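Side-chain contact in mitochondrial RNA-binding protein 1 (Trypanosoma brucei, PDB 2GIA), which binds guide RNA in a complex with mitochondrial RNA-binding protein 2 and probably acts as an RNA matchmaker in mitochondrial RNA editing: residues Thr28-Asp33 and Val125-His130. Residues are numbered along the deposited sequence; the frame is centred on the assembly and turned at random.
Sequences TRVAVD and VKFDNH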
loop_
_atom_site.group_PDB
_atom_site.type_symbol
_atom_site.label_atom_id
_atom_site.label_comp_id
_atom_site.label_asym_id
_atom_site.label_seq_id
_atom_site.Cartn_x
_atom_site.Cartn_y
_atom_site.Cartn_z
ATOM N N THR B 28 -24.190 -7.702 6.134
ATOM C CA THR B 28 -23.712 -6.307 6.061
ATOM C C THR B 28 -22.738 -6.211 4.891
ATOM O O THR B 28 -21.882 -7.075 4.737
ATOM C CB THR B 28 -22.918 -5.917 7.379
ATOM O OG1 THR B 28 -23.795 -6.018 8.500
ATOM C CG2 THR B 28 -22.357 -4.491 7.282
ATOM N N ARG B 29 -22.865 -5.178 4.088
ATOM C CA ARG B 29 -21.986 -5.026 2.909
ATOM C C ARG B 29 -21.281 -3.684 2.947
ATOM O O ARG B 29 -21.921 -2.672 3.224
ATOM C CB ARG B 29 -22.845 -5.071 1.603
ATOM C CG ARG B 29 -21.999 -4.913 0.304
ATOM C CD ARG B 29 -22.871 -4.900 -0.981
ATOM N NE ARG B 29 -23.417 -6.240 -1.167
ATOM C CZ ARG B 29 -24.659 -6.500 -1.560
ATOM N NH1 ARG B 29 -25.053 -7.752 -1.689
ATOM N NH2 ARG B 29 -25.496 -5.512 -1.833
ATOM N N VAL B 30 -19.967 -3.685 2.674
ATOM C CA VAL B 30 -19.182 -2.458 2.605
ATOM C C VAL B 30 -18.600 -2.474 1.193
ATOM O O VAL B 30 -17.903 -3.423 0.814
ATOM C CB VAL B 30 -18.021 -2.448 3.672
ATOM C CG1 VAL B 30 -17.212 -1.121 3.546
ATOM C CG2 VAL B 30 -18.633 -2.548 5.090
ATOM N N ALA B 31 -18.938 -1.449 0.401
ATOM C CA ALA B 31 -18.456 -1.351 -0.973
ATOM C C ALA B 31 -17.935 0.054 -1.209
ATOM O O ALA B 31 -18.183 0.989 -0.417
ATOM C CB ALA B 31 -19.621 -1.619 -1.991
ATOM N N VAL B 32 -17.232 0.225 -2.320
ATOM C CA VAL B 32 -16.747 1.582 -2.629
ATOM C C VAL B 32 -16.851 1.814 -4.143
ATOM O O VAL B 32 -16.522 0.938 -4.951
ATOM C CB VAL B 32 -15.284 1.804 -2.160
ATOM C CG1 VAL B 32 -14.293 0.961 -3.002
ATOM C CG2 VAL B 32 -14.928 3.281 -2.329
ATOM N N ASP B 33 -17.366 2.976 -4.488
ATOM C CA ASP B 33 -17.516 3.393 -5.881
ATOM C C ASP B 33 -16.603 4.635 -6.070
ATOM O O ASP B 33 -17.033 5.764 -5.858
ATOM C CB ASP B 33 -18.989 3.757 -6.125
ATOM C CG ASP B 33 -19.263 4.124 -7.587
ATOM O OD1 ASP B 33 -18.324 4.078 -8.420
ATOM O OD2 ASP B 33 -20.422 4.444 -7.898
ATOM N N VAL B 125 -23.653 -1.465 14.088
ATOM C CA VAL B 125 -23.005 -2.649 13.496
ATOM C C VAL B 125 -21.537 -2.605 13.965
ATOM O O VAL B 125 -20.937 -1.512 14.075
ATOM C CB VAL B 125 -23.123 -2.676 11.953
ATOM C CG1 VAL B 125 -22.431 -1.469 11.340
ATOM C CG2 VAL B 125 -22.519 -3.992 11.412
ATOM N N LYS B 126 -20.969 -3.774 14.256
ATOM C CA LYS B 126 -19.602 -3.846 14.772
ATOM C C LYS B 126 -18.780 -4.700 13.839
ATOM O O LYS B 126 -19.325 -5.574 13.201
ATOM C CB LYS B 126 -19.605 -4.495 16.170
ATOM C CG LYS B 126 -20.262 -3.619 17.287
ATOM C CD LYS B 126 -20.132 -4.331 18.624
ATOM C CE LYS B 126 -20.851 -3.637 19.762
ATOM N NZ LYS B 126 -20.540 -2.207 19.726
ATOM N N PHE B 127 -17.480 -4.426 13.751
ATOM C CA PHE B 127 -16.551 -5.207 12.898
ATOM C C PHE B 127 -15.485 -5.568 13.907
ATOM O O PHE B 127 -14.557 -4.780 14.149
ATOM C CB PHE B 127 -15.971 -4.289 11.823
ATOM C CG PHE B 127 -17.045 -3.719 10.878
ATOM C CD1 PHE B 127 -17.394 -4.408 9.720
ATOM C CD2 PHE B 127 -17.686 -2.515 11.175
ATOM C CE1 PHE B 127 -18.384 -3.898 8.842
ATOM C CE2 PHE B 127 -18.684 -1.984 10.298
ATOM C CZ PHE B 127 -19.025 -2.672 9.146
ATOM N N ASP B 128 -15.594 -6.768 14.457
ATOM C CA ASP B 128 -14.665 -7.203 15.504
ATOM C C ASP B 128 -13.731 -8.328 15.070
ATOM O O ASP B 128 -14.032 -9.064 14.134
ATOM C CB ASP B 128 -15.470 -7.658 16.748
ATOM C CG ASP B 128 -16.120 -6.486 17.487
ATOM O OD1 ASP B 128 -15.738 -5.329 17.215
ATOM O OD2 ASP B 128 -16.993 -6.719 18.352
ATOM N N ASN B 129 -12.616 -8.458 15.772
ATOM C CA ASN B 129 -11.661 -9.520 15.470
ATOM C C ASN B 129 -11.242 -9.559 13.995
ATOM O O ASN B 129 -10.842 -8.527 13.452
ATOM C CB ASN B 129 -12.271 -10.847 15.933
ATOM C CG ASN B 129 -12.713 -10.757 17.369
ATOM O OD1 ASN B 129 -11.950 -10.300 18.225
ATOM N ND2 ASN B 129 -13.940 -11.134 17.639
ATOM N N HIS B 130 -11.306 -10.715 13.344
ATOM C CA HIS B 130 -10.830 -10.766 11.951
ATOM C C HIS B 130 -11.645 -9.857 11.026
ATOM O O HIS B 130 -11.141 -9.448 9.978
ATOM C CB HIS B 130 -10.800 -12.221 11.418
ATOM C CG HIS B 130 -12.146 -12.865 11.377
ATOM N ND1 HIS B 130 -12.927 -12.891 10.245
ATOM C CD2 HIS B 130 -12.858 -13.498 12.339
ATOM C CE1 HIS B 130 -14.062 -13.515 10.506
ATOM N NE2 HIS B 130 -14.045 -13.892 11.773
#
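V125 meets T28 where strands 121-128 and 26-33, from two different antiparallel sheets, run at a steep angle to each other, 74° between their directions: an example of two strands meeting through side chains, with no hydrogen bond between these segments. The CG2 methyl of V125 approaches T28 tip to tip and stops 3.8 Å from T28 OG1. A methyl offers OG1 no polar partner, so this is van der Waals contact; the hydroxyl is hydrogen-bonded to Q41 NE2 on the adjoining strand 36-43, and V125 also packs on Q41. T28 CG2 lies 4.2 Å from the same V125 methyl.

Two residues on, F127 sets out alongside the other strand, and chi1 of -62°, with CG beside the backbone N, carries the far end of its ring across to T28 and V30. CZ comes to 4.2 Å from T28 CG2. Chi1 of V30 (180°) puts CG1 anti to the backbone N and turns CG2, beside that N, to the ring, near both CE1 at 4.0 Å and CZ at 4.1 Å. Both methyls reach the ring at a slant. I15 of strand 12-17 and L135 of helix 130-145 also pack on F127, and F138 of that helix on V30, placing the contact in the core between the two sheets and the helix, consistent with a Whirly-like fold.

The axes of the short segments come no closer than 10.1 Å. Cohesion across this buried interface is therefore dispersive and hydrophobic, and its one hydroxyl is satisfied within its own sheet.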